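Local coordinates for protein subclass B3 metallo-beta-lactamase (Sphingobium indicum, PDB 7LUU) that probably hydrolyses the beta-lactam ring of antibiotics at a two-zinc active site, as in other subclass B3 metallo-beta-lactamases, at residues R177-G182 with I192-T197; Y69-A74 with P99-N104; R63-S68 with R216-V221; A250-M255 with S285-S290. One frame throughout, in Å; residues are numbered along the deposited sequence. Where two conformers were deposited one is given.

Interaction 1. Residues R177-G182 with I192-T197; sequences RVMKDG and ITAHAT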
# COMPACT_ATOMS: atom_id res chain seq x y z
N ARG A 177 -11.37 9.35 -3.97
CA ARG A 177 -11.41 10.37 -2.94
C ARG A 177 -9.97 10.65 -2.61
O ARG A 177 -9.21 9.71 -2.35
CB ARG A 177 -12.10 9.85 -1.68
CG ARG A 177 -11.97 10.81 -0.48
CD ARG A 177 -12.88 10.28 0.62
NE ARG A 177 -12.72 10.98 1.87
CZ ARG A 177 -13.64 10.95 2.84
NH1 ARG A 177 -13.46 11.61 3.98
NH2 ARG A 177 -14.77 10.26 2.64
N VAL A 178 -9.57 11.93 -2.65
CA VAL A 178 -8.19 12.31 -2.32
C VAL A 178 -8.11 12.69 -0.85
O VAL A 178 -8.91 13.51 -0.36
CB VAL A 178 -7.73 13.47 -3.19
CG1 VAL A 178 -6.41 14.06 -2.73
CG2 VAL A 178 -7.62 13.00 -4.63
N MET A 179 -7.13 12.14 -0.14
CA MET A 179 -6.77 12.64 1.21
C MET A 179 -5.49 13.44 1.18
O MET A 179 -4.51 13.03 0.54
CB MET A 179 -6.48 11.49 2.12
CG MET A 179 -7.50 10.66 1.96
SD MET A 179 -8.65 11.04 3.11
CE MET A 179 -8.20 9.48 3.78
N LYS A 180 -5.48 14.51 1.95
CA LYS A 180 -4.28 15.30 2.19
C LYS A 180 -3.45 14.67 3.28
O LYS A 180 -3.92 13.85 4.06
CB LYS A 180 -4.66 16.69 2.67
CG LYS A 180 -5.48 17.47 1.65
CD LYS A 180 -5.58 18.90 2.08
CE LYS A 180 -6.25 19.78 1.04
NZ LYS A 180 -6.99 20.91 1.69
N ASP A 181 -2.17 14.97 3.25
CA ASP A 181 -1.30 14.52 4.33
C ASP A 181 -1.84 14.96 5.69
O ASP A 181 -2.17 16.14 5.90
CB ASP A 181 0.09 15.09 4.09
CG ASP A 181 1.05 14.69 5.17
OD1 ASP A 181 1.06 13.51 5.54
OD2 ASP A 181 1.83 15.55 5.68
N GLY A 182 -1.98 14.01 6.62
CA GLY A 182 -2.53 14.31 7.95
C GLY A 182 -4.05 14.25 8.04
O GLY A 182 -4.60 14.33 9.16
N ILE A 192 -8.91 6.62 10.62
CA ILE A 192 -7.71 6.23 9.87
C ILE A 192 -7.00 7.49 9.38
O ILE A 192 -7.59 8.28 8.64
CB ILE A 192 -8.11 5.34 8.69
CG1 ILE A 192 -8.88 4.09 9.24
CG2 ILE A 192 -6.86 4.90 7.93
CD1 ILE A 192 -9.73 3.39 8.14
N THR A 193 -5.73 7.63 9.69
CA THR A 193 -5.02 8.84 9.26
C THR A 193 -4.17 8.55 8.04
O THR A 193 -3.48 7.53 7.98
CB THR A 193 -4.14 9.41 10.37
OG1 THR A 193 -4.98 9.74 11.50
CG2 THR A 193 -3.42 10.66 9.89
N ALA A 194 -4.21 9.46 7.05
CA ALA A 194 -3.36 9.36 5.84
C ALA A 194 -2.03 10.08 6.11
O ALA A 194 -2.03 11.21 6.64
CB ALA A 194 -4.10 10.04 4.66
N HIS A 195 -0.91 9.45 5.74
CA HIS A 195 0.41 10.09 5.86
C HIS A 195 1.10 10.02 4.52
O HIS A 195 1.39 8.93 4.04
CB HIS A 195 1.29 9.43 6.91
CG HIS A 195 0.62 9.26 8.22
ND1 HIS A 195 0.63 10.21 9.22
CD2 HIS A 195 -0.13 8.23 8.69
CE1 HIS A 195 -0.04 9.76 10.27
NE2 HIS A 195 -0.52 8.56 9.98
N ALA A 196 1.43 11.17 3.95
CA ALA A 196 2.22 11.12 2.71
C ALA A 196 3.58 10.52 3.01
O ALA A 196 4.31 11.05 3.88
CB ALA A 196 2.40 12.53 2.15
N THR A 197 3.99 9.47 2.25
CA THR A 197 5.32 8.87 2.50
C THR A 197 5.98 8.67 1.14
O THR A 197 6.12 7.55 0.65
CB THR A 197 5.25 7.56 3.30
OG1 THR A 197 4.23 6.70 2.75
CG2 THR A 197 4.91 7.88 4.77
O HOH W 1 3.60 12.53 6.13
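Asp181 and Gly182 grip the strand at Ala194 and Ala196 through one side-chain and one backbone bond. With CG anti to the backbone N (chi1 180°), Asp181 brings its carboxylate up to the strand. Its OD1 accepts the N-H of Ala196 at 2.9 Å, the donor lying above the carboxylate plane, 41° out of it. The same oxygen passes the contact on through a water, which donates both to Asp181 OD1 and to Ala196 O. Beside it, Gly182 N donates to Ala194 O over 2.8 Å; at its backbone angles (phi 86°) a CB would be jammed against the carbonyl O of Asp181, so the position calls for glycine.

Both grips fall on the edge of strand 190-196 where Ile192 also pairs its backbone with Leu185. The residues between strands 176-178 and 184-187 carry the chain from an outermost strand of one sheet to an outermost strand of the other in the alpha-beta/beta-alpha sandwich of the metallo-beta-lactamase fold, and Met179 to Gly182 make that step while leaning on the second sheet.

On the apolar side, Met179 CB meets Ala194 CB at 3.8 Å. Past CB the methionine bends at chi2 and chi3, and the side chain also packs against Leu185 and Trp207. Ala194 CB is touched as well by Lys180 O, at 3.9 Å. Thr193 turns only its methyl to the contact: CG2 lies 3.9 Å from Gly182 O. His195 turns its CB away from 177-182, and its NE2 is hydrogen-bonded to Ser208 OG.

Interaction 2. Residues Y69-A74 with P99-N104; sequences YLVGFA and PMILSN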
# COMPACT_ATOMS: atom_id res chain seq x y z
N TYR A 69 -7.61 -7.14 10.13
CA TYR A 69 -7.25 -8.44 9.58
C TYR A 69 -6.31 -8.32 8.38
O TYR A 69 -6.23 -7.30 7.72
CB TYR A 69 -8.50 -9.19 9.07
CG TYR A 69 -9.57 -9.34 10.10
CD1 TYR A 69 -10.43 -8.28 10.41
CD2 TYR A 69 -9.74 -10.54 10.78
CE1 TYR A 69 -11.48 -8.43 11.39
CE2 TYR A 69 -10.77 -10.69 11.74
CZ TYR A 69 -11.63 -9.65 12.02
OH TYR A 69 -12.64 -9.80 12.99
N LEU A 70 -5.69 -9.44 8.06
CA LEU A 70 -4.94 -9.59 6.80
C LEU A 70 -5.67 -10.53 5.87
O LEU A 70 -6.06 -11.65 6.26
CB LEU A 70 -3.55 -10.16 7.06
CG LEU A 70 -2.69 -9.09 7.76
CD1 LEU A 70 -1.33 -9.64 8.18
CD2 LEU A 70 -2.55 -7.74 6.98
N VAL A 71 -5.84 -10.10 4.62
CA VAL A 71 -6.53 -10.93 3.61
C VAL A 71 -5.73 -11.02 2.32
O VAL A 71 -6.24 -11.41 1.27
CB VAL A 71 -7.95 -10.42 3.31
CG1 VAL A 71 -8.85 -10.65 4.54
CG2 VAL A 71 -7.95 -8.93 2.85
N GLY A 72 -4.45 -10.69 2.40
CA GLY A 72 -3.56 -10.72 1.26
C GLY A 72 -2.79 -12.03 1.11
O GLY A 72 -3.39 -13.13 1.23
N PHE A 73 -1.55 -11.94 0.66
CA PHE A 73 -0.79 -13.09 0.13
C PHE A 73 0.60 -13.11 0.74
O PHE A 73 0.99 -12.18 1.44
CB PHE A 73 -0.69 -12.98 -1.39
CG PHE A 73 -2.02 -12.75 -2.02
CD1 PHE A 73 -2.83 -13.84 -2.29
CD2 PHE A 73 -2.55 -11.45 -2.23
CE1 PHE A 73 -4.10 -13.66 -2.82
CE2 PHE A 73 -3.83 -11.29 -2.74
CZ PHE A 73 -4.61 -12.36 -3.04
N ALA A 74 1.41 -14.14 0.38
CA ALA A 74 2.72 -14.24 0.99
C ALA A 74 3.58 -13.05 0.63
O ALA A 74 4.39 -12.60 1.44
CB ALA A 74 3.40 -15.55 0.58
N PRO A 99 -10.48 -11.59 -7.13
CA PRO A 99 -11.33 -12.69 -6.61
C PRO A 99 -10.75 -13.41 -5.40
O PRO A 99 -11.53 -13.86 -4.54
CB PRO A 99 -11.44 -13.67 -7.79
CG PRO A 99 -10.76 -13.04 -8.92
CD PRO A 99 -10.03 -11.81 -8.53
N MET A 100 -9.42 -13.56 -5.33
CA MET A 100 -8.78 -14.22 -4.19
C MET A 100 -8.95 -13.39 -2.92
O MET A 100 -9.23 -13.92 -1.85
CB MET A 100 -7.28 -14.44 -4.54
CG MET A 100 -7.01 -15.16 -5.96
SD MET A 100 -5.23 -14.94 -6.31
CE MET A 100 -5.18 -15.63 -7.96
N ILE A 101 -8.83 -12.06 -3.05
CA ILE A 101 -9.07 -11.17 -1.90
C ILE A 101 -10.50 -11.30 -1.40
O ILE A 101 -10.73 -11.43 -0.18
CB ILE A 101 -8.76 -9.71 -2.28
CG1 ILE A 101 -7.24 -9.60 -2.44
CG2 ILE A 101 -9.19 -8.73 -1.13
CD1 ILE A 101 -6.82 -8.28 -3.20
N LEU A 102 -11.47 -11.25 -2.31
CA LEU A 102 -12.87 -11.32 -1.89
C LEU A 102 -13.15 -12.68 -1.24
O LEU A 102 -13.89 -12.76 -0.26
CB LEU A 102 -13.79 -11.09 -3.10
CG LEU A 102 -13.71 -9.72 -3.79
CD1 LEU A 102 -14.44 -9.68 -5.16
CD2 LEU A 102 -14.18 -8.68 -2.83
N SER A 103 -12.59 -13.75 -1.79
CA SER A 103 -12.70 -15.05 -1.15
C SER A 103 -12.17 -15.02 0.29
O SER A 103 -12.77 -15.60 1.20
CB SER A 103 -11.96 -16.11 -1.98
OG SER A 103 -12.02 -17.38 -1.34
N ASN A 104 -11.00 -14.40 0.49
CA ASN A 104 -10.43 -14.32 1.83
C ASN A 104 -11.33 -13.51 2.76
O ASN A 104 -11.46 -13.83 3.95
CB ASN A 104 -9.04 -13.70 1.75
CG ASN A 104 -7.99 -14.71 1.30
OD1 ASN A 104 -8.23 -15.94 1.31
ND2 ASN A 104 -6.82 -14.21 0.90
O HOH W 2 -4.14 -15.71 0.29
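Phe73 lies against Met100 and Ile101 of helix 98-107, its ring crossing each of those side chains at about a right angle. Met100 CB sits at the ring edge, in its plane, 3.7 Å from Phe73 CZ. Ile101 CG1 reaches the neighbouring rim atom, 3.8 Å from Phe73 CE2. The extended methionine chain carries SD to 4.9 Å from the centroid of the Phe73 ring, an oblique Met-aromatic contact 54° off the ring normal. Ile101 uses its other branch for Val71, CG2 to CG2 at 4.2 Å.

Farther out, Val71 and Asn104 slide past each other in opposite directions, with CB of Val71 3.8 Å from CB of Asn104. Here the contact turns polar: Asn104 ND2 donates to Val71 O at 2.9 Å in a nearly straight bond (169°). That oxygen lies in the plane of the Asn104 amide, while the donor stands well above the carbonyl plane of Val71. A water bridges Asn104 ND2, from which it accepts, and Gly72 O, to which it can donate.

Leu89 of strand 87-90 touches both Val71 and Ile101 from the sheet. The helix links parallel strands 87-90 and 115-119, adjacent in that sheet: a beta-alpha-beta crossover.

Interaction 3. Residues R63-S68 with R216-V221; sequences RVFGNS and RCKAIV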
# COMPACT_ATOMS: atom_id res chain seq x y z
N ARG A 63 -6.65 -12.55 11.75
CA ARG A 63 -6.85 -11.33 12.55
C ARG A 63 -5.48 -10.84 13.00
O ARG A 63 -4.63 -11.64 13.43
CB ARG A 63 -7.73 -11.60 13.78
CG ARG A 63 -7.94 -10.35 14.67
CD ARG A 63 -8.46 -10.78 16.10
NE ARG A 63 -9.57 -11.70 15.95
CZ ARG A 63 -10.79 -11.35 15.58
NH1 ARG A 63 -11.07 -10.08 15.34
NH2 ARG A 63 -11.75 -12.26 15.45
N VAL A 64 -5.24 -9.53 12.85
CA VAL A 64 -4.04 -8.89 13.35
C VAL A 64 -4.25 -8.55 14.81
O VAL A 64 -3.53 -9.02 15.70
CB VAL A 64 -3.72 -7.63 12.54
CG1 VAL A 64 -2.48 -6.87 13.05
CG2 VAL A 64 -3.37 -8.01 11.07
N PHE A 65 -5.25 -7.73 15.07
CA PHE A 65 -5.58 -7.33 16.42
C PHE A 65 -6.95 -6.70 16.33
O PHE A 65 -7.25 -5.98 15.38
CB PHE A 65 -4.56 -6.33 16.99
CG PHE A 65 -4.76 -6.04 18.43
CD1 PHE A 65 -4.33 -6.96 19.38
CD2 PHE A 65 -5.35 -4.85 18.85
CE1 PHE A 65 -4.49 -6.70 20.75
CE2 PHE A 65 -5.51 -4.58 20.25
CZ PHE A 65 -5.13 -5.52 21.17
N GLY A 66 -7.81 -7.00 17.29
CA GLY A 66 -9.05 -6.22 17.26
C GLY A 66 -9.86 -6.54 16.04
O GLY A 66 -9.96 -7.68 15.61
N ASN A 67 -10.30 -5.45 15.42
CA ASN A 67 -11.14 -5.40 14.25
C ASN A 67 -10.37 -5.49 12.94
O ASN A 67 -10.96 -5.32 11.89
CB ASN A 67 -11.97 -4.09 14.28
CG ASN A 67 -11.12 -2.74 14.12
OD1 ASN A 67 -9.88 -2.67 14.14
ND2 ASN A 67 -11.87 -1.63 14.04
N SER A 68 -9.06 -5.75 12.99
CA SER A 68 -8.21 -5.56 11.83
C SER A 68 -7.63 -6.90 11.43
O SER A 68 -7.16 -7.66 12.30
CB SER A 68 -7.06 -4.55 12.21
OG SER A 68 -7.67 -3.25 12.42
N ARG A 216 -7.80 -2.45 25.51
CA ARG A 216 -6.41 -2.33 25.06
C ARG A 216 -6.42 -1.98 23.59
O ARG A 216 -7.16 -2.61 22.84
CB ARG A 216 -5.63 -3.62 25.28
CG ARG A 216 -5.66 -4.07 26.75
CD ARG A 216 -4.45 -4.95 27.08
NE ARG A 216 -4.34 -6.08 26.15
CZ ARG A 216 -3.39 -6.23 25.22
NH1 ARG A 216 -2.43 -5.31 25.07
NH2 ARG A 216 -3.41 -7.31 24.46
N CYS A 217 -5.69 -0.93 23.22
CA CYS A 217 -5.63 -0.52 21.83
C CYS A 217 -4.19 -0.57 21.36
O CYS A 217 -3.26 -0.35 22.13
CB CYS A 217 -6.13 0.88 21.57
SG CYS A 217 -7.92 1.09 22.10
N LYS A 218 -4.04 -0.87 20.07
CA LYS A 218 -2.71 -0.87 19.45
C LYS A 218 -2.76 0.02 18.23
O LYS A 218 -3.73 -0.02 17.46
CB LYS A 218 -2.25 -2.23 18.97
CG LYS A 218 -1.95 -3.17 20.15
CD LYS A 218 -1.34 -4.49 19.55
CE LYS A 218 -1.19 -5.60 20.57
NZ LYS A 218 -0.03 -5.18 21.41
N ALA A 219 -1.72 0.79 18.04
CA ALA A 219 -1.57 1.65 16.88
C ALA A 219 -0.99 0.85 15.71
O ALA A 219 0.15 0.37 15.80
CB ALA A 219 -0.62 2.79 17.22
N ILE A 220 -1.79 0.67 14.64
CA ILE A 220 -1.34 -0.11 13.49
C ILE A 220 -0.92 0.86 12.39
O ILE A 220 -1.59 1.88 12.12
CB ILE A 220 -2.47 -1.03 12.98
CG1 ILE A 220 -2.90 -1.99 14.13
CG2 ILE A 220 -2.00 -1.82 11.80
CD1 ILE A 220 -4.04 -2.98 13.62
N VAL A 221 0.17 0.52 11.69
CA VAL A 221 0.62 1.29 10.55
C VAL A 221 0.67 0.34 9.36
O VAL A 221 1.38 -0.66 9.42
CB VAL A 221 2.03 1.85 10.80
CG1 VAL A 221 2.57 2.57 9.54
CG2 VAL A 221 1.93 2.86 11.96
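Phe65 is laid across the side chain of Lys218, the two crossing at about a right angle. The lysine methylenes run over one face of the ring: CD makes a CH-pi contact 3.8 Å from the centroid of the Phe65 ring, and CE comes to 3.5 Å from Phe65 CE1, nearer the rim. NZ is too distant for more than a weak cation-pi attraction. Arg216 meets the same ring twice: its carbonyl O lies at the edge, in plane, 3.6 Å from Phe65 CE2, and Phe65 CZ is over the face of its guanidinium, whose plane is turned 71° from the ring. Next along, Ile220 CD1 reaches Ser68 CB at 3.7 Å and Val64 CG1 at 4.2 Å.

The Phe65 ring is presented by a type II' turn from Phe65 to Ser68, joined to a classic beta bulge in which Val64 and Phe65 both face Ser68. Arg63 NH1 braces the turn by donating to Gly66 O at 2.7 Å. Ser68 OG donates to Asn67 OD1 and is hydrogen-bonded to Trp209 NE1.

Strand 62-65 is outermost in its own sheet; its piece 63-65 runs at 109° to 216-221 of the other sheet, where Ile262 of adjacent strand 262-265 touches Val64, Phe65 and Lys218.

Interaction 4. Residues A250-M255 with S285-S290; sequences ASYRRM and SYAERS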
# COMPACT_ATOMS: atom_id res chain seq x y z
N ALA A 250 11.41 13.10 3.99
CA ALA A 250 10.19 13.38 4.74
C ALA A 250 9.54 12.10 5.23
O ALA A 250 9.04 12.03 6.37
CB ALA A 250 9.20 14.13 3.86
N SER A 251 9.60 11.06 4.41
CA SER A 251 9.06 9.76 4.82
C SER A 251 9.79 9.20 6.03
O SER A 251 9.15 8.61 6.91
CB SER A 251 9.18 8.78 3.67
OG SER A 251 8.27 9.15 2.64
N TYR A 252 11.12 9.32 6.06
CA TYR A 252 11.86 8.78 7.20
C TYR A 252 11.48 9.51 8.47
O TYR A 252 11.32 8.88 9.53
CB TYR A 252 13.37 8.87 6.94
CG TYR A 252 13.80 8.17 5.70
CD1 TYR A 252 13.10 7.08 5.23
CD2 TYR A 252 14.94 8.63 4.99
CE1 TYR A 252 13.49 6.43 4.06
CE2 TYR A 252 15.37 7.99 3.83
CZ TYR A 252 14.64 6.86 3.38
OH TYR A 252 15.07 6.24 2.22
N ARG A 253 11.30 10.84 8.38
CA ARG A 253 10.90 11.64 9.54
C ARG A 253 9.50 11.25 10.00
O ARG A 253 9.27 11.05 11.21
CB ARG A 253 10.93 13.14 9.23
CG ARG A 253 12.35 13.73 8.95
CD ARG A 253 12.39 15.30 8.87
NE ARG A 253 11.67 15.86 7.73
CZ ARG A 253 12.21 16.06 6.52
NH1 ARG A 253 13.47 15.75 6.28
NH2 ARG A 253 11.48 16.57 5.56
N ARG A 254 8.59 11.03 9.04
CA ARG A 254 7.23 10.61 9.37
C ARG A 254 7.26 9.25 10.04
O ARG A 254 6.62 9.04 11.09
CB ARG A 254 6.35 10.55 8.11
CG ARG A 254 4.99 9.88 8.34
CD ARG A 254 4.18 10.72 9.36
NE ARG A 254 4.14 12.11 8.90
CZ ARG A 254 4.23 13.18 9.69
NH1 ARG A 254 4.34 13.04 11.02
NH2 ARG A 254 4.25 14.40 9.17
N MET A 255 7.95 8.29 9.41
CA MET A 255 7.94 6.93 9.95
C MET A 255 8.62 6.85 11.32
O MET A 255 8.24 6.03 12.15
CB MET A 255 8.62 5.99 8.94
CG MET A 255 7.78 5.78 7.71
SD MET A 255 6.16 4.96 7.99
CE MET A 255 6.76 3.41 8.51
N SER A 285 12.81 1.09 12.39
CA SER A 285 13.69 0.13 11.70
C SER A 285 13.37 0.04 10.22
O SER A 285 14.28 -0.10 9.39
CB SER A 285 13.58 -1.24 12.35
OG SER A 285 14.15 -1.12 13.66
N TYR A 286 12.09 0.03 9.90
CA TYR A 286 11.66 -0.02 8.51
C TYR A 286 12.23 1.16 7.75
O TYR A 286 12.71 1.02 6.62
CB TYR A 286 10.14 -0.03 8.47
CG TYR A 286 9.44 -0.13 7.11
CD1 TYR A 286 9.41 -1.34 6.41
CD2 TYR A 286 8.87 1.00 6.52
CE1 TYR A 286 8.74 -1.44 5.18
CE2 TYR A 286 8.21 0.92 5.30
CZ TYR A 286 8.18 -0.28 4.63
OH TYR A 286 7.48 -0.41 3.47
N ALA A 287 12.11 2.36 8.32
CA ALA A 287 12.67 3.56 7.67
C ALA A 287 14.18 3.45 7.54
O ALA A 287 14.74 3.83 6.51
CB ALA A 287 12.31 4.80 8.46
N GLU A 288 14.87 2.97 8.58
CA GLU A 288 16.33 2.87 8.49
C GLU A 288 16.76 1.91 7.39
O GLU A 288 17.78 2.16 6.72
CB GLU A 288 16.93 2.41 9.82
CG GLU A 288 18.48 2.41 9.76
CD GLU A 288 19.08 3.79 9.39
OE1 GLU A 288 18.59 4.86 9.88
OE2 GLU A 288 20.03 3.80 8.57
N ARG A 289 16.03 0.80 7.22
CA ARG A 289 16.29 -0.12 6.08
C ARG A 289 16.25 0.61 4.75
O ARG A 289 17.18 0.45 3.91
CB ARG A 289 15.29 -1.31 6.07
CG ARG A 289 15.20 -2.13 4.71
CD ARG A 289 14.12 -3.23 4.67
NE ARG A 289 14.29 -4.04 3.44
CZ ARG A 289 13.80 -3.68 2.24
NH1 ARG A 289 14.03 -4.39 1.14
NH2 ARG A 289 13.05 -2.58 2.14
N SER A 290 15.20 1.44 4.55
CA SER A 290 15.08 2.23 3.32
C SER A 290 16.22 3.22 3.21
O SER A 290 16.83 3.36 2.14
CB SER A 290 13.74 2.95 3.30
OG SER A 290 13.69 3.82 2.16
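Tyr286 is the first of 285-290 to touch 250-255, a part of helix 242-257, receiving the methyl of Met255. Its CG stands anti to the backbone N (chi1 -178°). Met255 CE rests 3.8 Å from Tyr286 CD2; the methionine, bent at chi2 and chi3, folds to get there. The Tyr286 hydroxyl is engaged elsewhere, bonded to Ser224 O.

One residue on, Ala287 turns its CB toward 250-255, where it meets two partners: 3.9 Å to Met255 CB and 4.0 Å to Tyr252 CD1. So small a side chain lets the backbones close in, and the CA atoms of Ala287 and Tyr252 are 5.3 Å apart.

A turn later comes Ser290, whose OG stands anti to its backbone N. Ser290 OG, at the edge of the Tyr252 ring and in its plane, accepts from Tyr252 OH at 2.8 Å. It also bonds to Leu226 O, so this buried hydroxyl ties helix 242-257, helix 282-300 and a loop together.

The axes of 250-255 and 285-290 approach to 9.0 Å at 161°, a nearly antiparallel helix pair around an alanine. Ala223 of strand 216-223 touches both Met255 and Tyr286, as expected for an outer helical layer of the metallo-beta-lactamase sandwich, and Tyr286 reaches to about 7 Å from the side chain of zinc ligand His267.

Interaction 3 closes the longest loop, and interactions 2 and 1 follow each other inside it; interaction 4 comes afterward. Interactions 1 and 3 each bridge the two sheets, their centres about 19 Å apart, one at the chain connection between the sheets and one where strands 62-65 and 216-223 pass. Interactions 2 and 4 lie on opposite sides of the chain's centre, about 27 Å between centres, interaction 2 setting helix 98-107 against residues after strand 68-70, interaction 4 pairing helices 242-257 and 282-300. Interactions 2 and 3 touch through neighbouring strands 62-65 and 68-70, and 1 and 4 through His195 and Thr197 against Ser251 and Arg254. Interactions 1 and 3 join the halves of the two-zinc sandwich; 2 and 4 pack its helices.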